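Local atomic coordinates of dihydrolipoyl dehydrogenase (Elizabethkingia anophelis NUHP1, PDB entry 6UZI), a protein that probably catalyses the NAD+-dependent reoxidation of lipoamide groups carried on other proteins, binding one FAD in each subunit. Residues P160-D165 and C275-G280; L417-I422 and A431-A436. One frame throughout, in Å; residues are numbered along the deposited sequence.

Contact 1 (P160-D165 and C275-G280); sequences PFITLD and CLVSVG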
ATOM      1  N   PRO A 160     -32.975  17.778  12.427  1.00 46.17           N
ATOM      2  CA  PRO A 160     -34.081  17.757  13.402  1.00 35.83           C
ATOM      3  C   PRO A 160     -35.381  17.187  12.869  1.00 43.04           C
ATOM      4  O   PRO A 160     -36.161  16.646  13.662  1.00 50.84           O
ATOM      5  CB  PRO A 160     -34.224  19.233  13.793  1.00 36.62           C
ATOM      6  CG  PRO A 160     -32.831  19.801  13.565  1.00 41.93           C
ATOM      7  CD  PRO A 160     -32.323  19.096  12.344  1.00 42.39           C
ATOM      8  N   PHE A 161     -35.646  17.276  11.563  1.00 45.32           N
ATOM      9  CA  PHE A 161     -36.932  16.833  11.031  1.00 41.30           C
ATOM     10  C   PHE A 161     -36.946  15.354  10.672  1.00 49.28           C
ATOM     11  O   PHE A 161     -37.984  14.857  10.212  1.00 36.73           O
ATOM     12  CB  PHE A 161     -37.327  17.643   9.791  1.00 37.52           C
ATOM     13  CG  PHE A 161     -36.311  17.604   8.682  1.00 48.24           C
ATOM     14  CD1 PHE A 161     -36.275  16.532   7.799  1.00 45.67           C
ATOM     15  CD2 PHE A 161     -35.405  18.633   8.510  1.00 46.18           C
ATOM     16  CE1 PHE A 161     -35.353  16.482   6.780  1.00 36.14           C
ATOM     17  CE2 PHE A 161     -34.486  18.592   7.491  1.00 36.62           C
ATOM     18  CZ  PHE A 161     -34.461  17.514   6.624  1.00 41.61           C
ATOM     19  N   ILE A 162     -35.812  14.659  10.816  1.00 37.59           N
ATOM     20  CA  ILE A 162     -35.724  13.232  10.526  1.00 36.78           C
ATOM     21  C   ILE A 162     -36.021  12.439  11.795  1.00 41.16           C
ATOM     22  O   ILE A 162     -35.441  12.698  12.854  1.00 51.49           O
ATOM     23  CB  ILE A 162     -34.347  12.863   9.957  1.00 34.04           C
ATOM     24  CG1 ILE A 162     -34.100  13.599   8.642  1.00 34.98           C
ATOM     25  CG2 ILE A 162     -34.257  11.365   9.737  1.00 33.58           C
ATOM     26  CD1 ILE A 162     -32.762  13.284   7.995  1.00 34.38           C
ATOM     27  N   THR A 163     -36.904  11.454  11.681  1.00 41.47           N
ATOM     28  CA  THR A 163     -37.240  10.558  12.784  1.00 43.93           C
ATOM     29  C   THR A 163     -36.534   9.229  12.527  1.00 44.20           C
ATOM     30  O   THR A 163     -36.995   8.411  11.727  1.00 45.97           O
ATOM     31  CB  THR A 163     -38.752  10.362  12.902  1.00 43.09           C
ATOM     32  OG1 THR A 163     -39.402  11.610  13.197  1.00 36.73           O
ATOM     33  CG2 THR A 163     -39.063   9.359  13.996  1.00 36.15           C
ATOM     34  N   LEU A 164     -35.405   9.025  13.194  1.00 41.24           N
ATOM     35  CA  LEU A 164     -34.670   7.778  13.044  1.00 39.93           C
ATOM     36  C   LEU A 164     -35.410   6.659  13.764  1.00 44.96           C
ATOM     37  O   LEU A 164     -35.865   6.835  14.896  1.00 51.28           O
ATOM     38  CB  LEU A 164     -33.255   7.924  13.601  1.00 32.69           C
ATOM     39  CG  LEU A 164     -32.310   8.927  12.949  1.00 39.19           C
ATOM     40  CD1 LEU A 164     -31.185   9.276  13.905  1.00 42.25           C
ATOM     41  CD2 LEU A 164     -31.754   8.349  11.658  1.00 31.87           C
ATOM     42  N   ASP A 165     -35.549   5.510  13.101  1.00 33.60           N
ATOM     43  CA  ASP A 165     -36.289   4.391  13.663  1.00 35.70           C
ATOM     44  C   ASP A 165     -35.462   3.124  13.826  1.00 39.83           C
ATOM     45  O   ASP A 165     -36.016   2.094  14.227  1.00 50.24           O
ATOM     46  CB  ASP A 165     -37.535   4.088  12.814  1.00 42.63           C
ATOM     47  CG  ASP A 165     -37.205   3.751  11.362  1.00 47.67           C
ATOM     48  OD1 ASP A 165     -38.089   3.954  10.505  1.00 47.53           O
ATOM     49  OD2 ASP A 165     -36.070   3.315  11.067  1.00 38.65           O
ATOM     50  N   CYS A 275     -32.921   4.344   4.092  1.00 35.87           N
ATOM     51  CA  CYS A 275     -32.355   5.689   4.067  1.00 34.23           C
ATOM     52  C   CYS A 275     -31.320   5.846   5.173  1.00 38.84           C
ATOM     53  O   CYS A 275     -31.647   5.712   6.358  1.00 50.69           O
ATOM     54  CB  CYS A 275     -33.440   6.753   4.208  1.00 28.36           C
ATOM     55  SG  CYS A 275     -32.719   8.403   4.257  1.00 39.49           S
ATOM     56  N   LEU A 276     -30.084   6.155   4.783  1.00 39.84           N
ATOM     57  CA  LEU A 276     -28.958   6.344   5.695  1.00 38.29           C
ATOM     58  C   LEU A 276     -28.627   7.831   5.799  1.00 31.31           C
ATOM     59  O   LEU A 276     -28.350   8.484   4.786  1.00 27.98           O
ATOM     60  CB  LEU A 276     -27.742   5.547   5.218  1.00 25.32           C
ATOM     61  CG  LEU A 276     -26.343   5.858   5.761  1.00 28.64           C
ATOM     62  CD1 LEU A 276     -26.215   5.571   7.245  1.00 29.26           C
ATOM     63  CD2 LEU A 276     -25.320   5.050   4.974  1.00 24.48           C
ATOM     64  N   VAL A 277     -28.636   8.349   7.019  1.00 30.18           N
ATOM     65  CA  VAL A 277     -28.354   9.754   7.300  1.00 33.38           C
ATOM     66  C   VAL A 277     -26.887   9.897   7.706  1.00 34.15           C
ATOM     67  O   VAL A 277     -26.477   9.448   8.783  1.00 39.01           O
ATOM     68  CB  VAL A 277     -29.283  10.295   8.390  1.00 26.94           C
ATOM     69  CG1 VAL A 277     -29.030  11.769   8.595  1.00 27.12           C
ATOM     70  CG2 VAL A 277     -30.726  10.016   8.027  1.00 27.51           C
ATOM     71  N   SER A 278     -26.088  10.523   6.844  1.00 38.33           N
ATOM     72  CA  SER A 278     -24.662  10.729   7.076  1.00 39.67           C
ATOM     73  C   SER A 278     -24.362  12.215   6.897  1.00 34.76           C
ATOM     74  O   SER A 278     -23.797  12.635   5.888  1.00 42.71           O
ATOM     75  CB  SER A 278     -23.822   9.875   6.130  1.00 44.80           C
ATOM     76  OG  SER A 278     -24.147   8.508   6.273  1.00 52.53           O
ATOM     77  N   VAL A 279     -24.782  13.016   7.869  1.00 25.67           N
ATOM     78  CA  VAL A 279     -24.636  14.463   7.799  1.00 31.39           C
ATOM     79  C   VAL A 279     -23.527  14.970   8.703  1.00 33.55           C
ATOM     80  O   VAL A 279     -23.500  16.159   9.028  1.00 34.47           O
ATOM     81  CB  VAL A 279     -25.959  15.184   8.106  1.00 34.10           C
ATOM     82  CG1 VAL A 279     -26.958  14.943   6.990  1.00 26.52           C
ATOM     83  CG2 VAL A 279     -26.516  14.723   9.449  1.00 33.03           C
ATOM     84  N   GLY A 280     -22.662  14.094   9.193  1.00 30.78           N
ATOM     85  CA  GLY A 280     -21.522  14.516   9.973  1.00 26.79           C
ATOM     86  C   GLY A 280     -21.521  13.897  11.354  1.00 35.57           C
ATOM     87  O   GLY A 280     -22.369  13.080  11.705  1.00 40.00           O
TER

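Contact 2 (L417-I422 and A431-A436); sequences LGVHMI and AEAVVA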
ATOM      1  N   LEU A 417       4.086  21.030  -0.739  1.00 38.21           N
ATOM      2  CA  LEU A 417       3.126  21.632   0.175  1.00 37.12           C
ATOM      3  C   LEU A 417       1.877  20.784   0.402  1.00 40.27           C
ATOM      4  O   LEU A 417       1.194  20.982   1.412  1.00 37.02           O
ATOM      5  CB  LEU A 417       2.717  23.019  -0.339  1.00 35.16           C
ATOM      6  CG  LEU A 417       3.846  24.028  -0.561  1.00 29.93           C
ATOM      7  CD1 LEU A 417       3.285  25.320  -1.108  1.00 45.11           C
ATOM      8  CD2 LEU A 417       4.590  24.304   0.734  1.00 30.61           C
ATOM      9  N   GLY A 418       1.569  19.849  -0.495  1.00 39.39           N
ATOM     10  CA  GLY A 418       0.423  18.968  -0.346  1.00 31.48           C
ATOM     11  C   GLY A 418       0.444  17.846  -1.363  1.00 30.71           C
ATOM     12  O   GLY A 418       0.853  18.056  -2.509  1.00 32.92           O
ATOM     13  N   VAL A 419       0.017  16.649  -0.959  1.00 26.41           N
ATOM     14  CA  VAL A 419      -0.017  15.464  -1.815  1.00 23.51           C
ATOM     15  C   VAL A 419      -1.408  14.866  -1.718  1.00 27.74           C
ATOM     16  O   VAL A 419      -1.898  14.606  -0.615  1.00 40.11           O
ATOM     17  CB  VAL A 419       1.056  14.432  -1.405  1.00 28.72           C
ATOM     18  CG1 VAL A 419       1.045  13.221  -2.326  1.00 23.81           C
ATOM     19  CG2 VAL A 419       2.433  15.066  -1.426  1.00 29.20           C
ATOM     20  N   HIS A 420      -2.046  14.644  -2.866  1.00 32.45           N
ATOM     21  CA  HIS A 420      -3.451  14.243  -2.907  1.00 33.15           C
ATOM     22  C   HIS A 420      -3.624  13.078  -3.870  1.00 32.35           C
ATOM     23  O   HIS A 420      -3.331  13.202  -5.063  1.00 30.12           O
ATOM     24  CB  HIS A 420      -4.324  15.435  -3.308  1.00 28.20           C
ATOM     25  CG  HIS A 420      -4.130  16.631  -2.425  1.00 33.77           C
ATOM     26  ND1 HIS A 420      -4.726  16.751  -1.189  1.00 35.76           N
ATOM     27  CD2 HIS A 420      -3.381  17.748  -2.590  1.00 35.24           C
ATOM     28  CE1 HIS A 420      -4.368  17.897  -0.637  1.00 34.40           C
ATOM     29  NE2 HIS A 420      -3.549  18.519  -1.464  1.00 36.40           N
ATOM     30  N   MET A 421      -4.135  11.961  -3.359  1.00 32.22           N
ATOM     31  CA  MET A 421      -4.140  10.696  -4.075  1.00 33.44           C
ATOM     32  C   MET A 421      -5.549  10.144  -4.190  1.00 33.79           C
ATOM     33  O   MET A 421      -6.350  10.238  -3.253  1.00 37.02           O
ATOM     34  CB  MET A 421      -3.274   9.646  -3.367  1.00 33.47           C
ATOM     35  CG  MET A 421      -1.945  10.128  -2.847  1.00 29.00           C
ATOM     36  SD  MET A 421      -1.089   8.731  -2.088  1.00 35.49           S
ATOM     37  CE  MET A 421       0.508   9.471  -1.740  1.00 40.60           C
ATOM     38  N   ILE A 422      -5.842   9.556  -5.343  1.00 23.67           N
ATOM     39  CA  ILE A 422      -6.970   8.652  -5.484  1.00 23.88           C
ATOM     40  C   ILE A 422      -6.504   7.519  -6.386  1.00 32.59           C
ATOM     41  O   ILE A 422      -6.010   7.766  -7.490  1.00 38.29           O
ATOM     42  CB  ILE A 422      -8.227   9.348  -6.043  1.00 29.95           C
ATOM     43  CG1 ILE A 422      -9.363   8.343  -6.213  1.00 23.00           C
ATOM     44  CG2 ILE A 422      -7.937  10.078  -7.354  1.00 25.31           C
ATOM     45  CD1 ILE A 422     -10.671   8.994  -6.496  1.00 27.67           C
ATOM     46  N   ALA A 431       1.355   7.338   3.326  1.00 30.20           N
ATOM     47  CA  ALA A 431       2.383   7.410   4.360  1.00 32.03           C
ATOM     48  C   ALA A 431       3.701   7.939   3.800  1.00 34.03           C
ATOM     49  O   ALA A 431       4.424   8.670   4.489  1.00 41.96           O
ATOM     50  CB  ALA A 431       2.568   6.045   5.021  1.00 22.76           C
ATOM     51  N   GLU A 432       4.029   7.587   2.555  1.00 33.05           N
ATOM     52  CA  GLU A 432       5.237   8.125   1.933  1.00 31.24           C
ATOM     53  C   GLU A 432       5.192   9.644   1.878  1.00 32.68           C
ATOM     54  O   GLU A 432       6.180  10.315   2.193  1.00 34.60           O
ATOM     55  CB  GLU A 432       5.412   7.544   0.528  1.00 30.19           C
ATOM     56  CG  GLU A 432       6.575   8.133  -0.257  1.00 42.29           C
ATOM     57  CD  GLU A 432       6.645   7.629  -1.696  1.00 51.29           C
ATOM     58  OE1 GLU A 432       5.922   6.671  -2.040  1.00 53.65           O
ATOM     59  OE2 GLU A 432       7.425   8.197  -2.490  1.00 49.69           O
ATOM     60  N   ALA A 433       4.037  10.206   1.514  1.00 33.65           N
ATOM     61  CA  ALA A 433       3.913  11.657   1.443  1.00 31.33           C
ATOM     62  C   ALA A 433       3.985  12.278   2.830  1.00 38.03           C
ATOM     63  O   ALA A 433       4.570  13.354   3.001  1.00 37.96           O
ATOM     64  CB  ALA A 433       2.612  12.045   0.741  1.00 24.48           C
ATOM     65  N   VAL A 434       3.406  11.613   3.834  1.00 32.77           N
ATOM     66  CA  VAL A 434       3.457  12.147   5.191  1.00 32.50           C
ATOM     67  C   VAL A 434       4.900  12.265   5.656  1.00 34.15           C
ATOM     68  O   VAL A 434       5.330  13.319   6.139  1.00 40.83           O
ATOM     69  CB  VAL A 434       2.631  11.273   6.153  1.00 32.01           C
ATOM     70  CG1 VAL A 434       2.677  11.847   7.548  1.00 23.95           C
ATOM     71  CG2 VAL A 434       1.198  11.188   5.690  1.00 26.23           C
ATOM     72  N   VAL A 435       5.677  11.190   5.494  1.00 28.62           N
ATOM     73  CA  VAL A 435       7.075  11.221   5.914  1.00 31.76           C
ATOM     74  C   VAL A 435       7.851  12.227   5.082  1.00 38.37           C
ATOM     75  O   VAL A 435       8.687  12.977   5.602  1.00 42.57           O
ATOM     76  CB  VAL A 435       7.698   9.815   5.829  1.00 35.25           C
ATOM     77  CG1 VAL A 435       9.187   9.878   6.124  1.00 35.87           C
ATOM     78  CG2 VAL A 435       7.008   8.880   6.805  1.00 46.25           C
ATOM     79  N   ALA A 436       7.559  12.286   3.782  1.00 35.92           N
ATOM     80  CA  ALA A 436       8.233  13.238   2.911  1.00 32.32           C
ATOM     81  C   ALA A 436       8.025  14.666   3.397  1.00 36.61           C
ATOM     82  O   ALA A 436       8.980  15.445   3.492  1.00 50.02           O
ATOM     83  CB  ALA A 436       7.734  13.071   1.477  1.00 27.55           C
TER

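Contact 1 (P160-D165 and C275-G280)
V277, the last residue of strand 274-277, turns its two methyls toward the loop 160-165 and receives I162 and L164 from it, a small example of how an irregular connection can meet a parallel sheet: across these two segments the contact is made by aliphatic side chains. The closer-fitting half is the I162 side. I162 and V277 meet tip to tip: I162 CD1 stands 3.9 Å from V277 CG2 and 4.1 Å from V277 CG1, so the end of the isoleucine faces both valine methyls. I162 CG2 adds a second approach, 4.1 Å from V277 CG2. With CG1 set opposite the carbonyl carbon (chi1 -61°) and the chain beyond it fully extended (chi2 -179°), I162 carries CD1 outward to the valine. Both residues are buried, and I162 also touches V249 and V169.

The L164 side is the loose one, for L164 as a whole remains exposed to solvent. Its CB points neither at the strand nor away from it, but the branch brings CD2 in to V277 CG2 at 4.1 Å, meeting the valine at a slant. L164 also leans on S158 and T171. Beyond it, D165 is held by polar means, with OD1 in a salt bridge to R251 and OD2 accepting the amides of E167, R168 and V169.

V277 belongs to the parallel, Rossmann-type sheet, and G280, three residues on, is a predicted NAD+ contact. The chemistry between the two segments is purely apolar and sets no direction by itself. The directional bonds near this end of the loop are those of D165, which probably do more than the aliphatic contact to define how the chain is oriented there.

Contact 2 (L417-I422 and A431-A436)
In the dimerisation domain of this oxidoreductase family, helix 426-438 packs on the antiparallel sheet, and the meeting of strand 417-422 with helix 431-436 shows how a single small residue can serve as the point of closest approach. A433 fills that role. Its methyl sits over the face of the V419 isopropyl group, almost equally near all three of its carbons: A433 CB lies 3.6 Å from both V419 CB and V419 CG1, and 3.7 Å from V419 CG2. V419 holds CG1 trans to its own backbone N (chi1 -178°). The small side chain of A433 allows the CA atoms of V419 and A433 to stand 6.4 Å apart.

M421, two residues along and on the same face of the strand, reaches A433 with its end. Its chain runs straight beyond CG (chi2 -179°, chi3 173°), which delivers the terminal methyl CE to A433 CB at 4.1 Å. All three residues are buried, and their contact is entirely apolar. M421 also rests on A426, M429 and I430, earlier residues of the same helix.

Around this pair, the strand lies between strands 364-369 and 404-410, with a classic beta bulge where L417 and G418 both face L408. H420, on the other face, touches L225 of helix 223-236, its NE2 bonded to K370 O. On the helix, E432 bonds to H451. A431 and V435 meet E432 of the second subunit, E432 meets its A431, and V434 meets its S450, so helix 426-438 lies between its own sheet and the dimer partner.

How the contacts relate
Contacts 1 and 2 follow one another along the chain and lie on opposite sides of its centre, their own centres 34 Å apart and their nearest atoms about 18 Å apart, so neither touches the other. Contact 1 belongs to the nucleotide-binding half, where the side chain of V277 is about 12 Å from the bound FAD and about 6 Å from G189, a predicted NAD+ residue. Contact 2 belongs to the dimerisation half, where the side chain of M421 is about 11 Å from that of E458, a zinc ligand with H453, which is also the predicted proton acceptor.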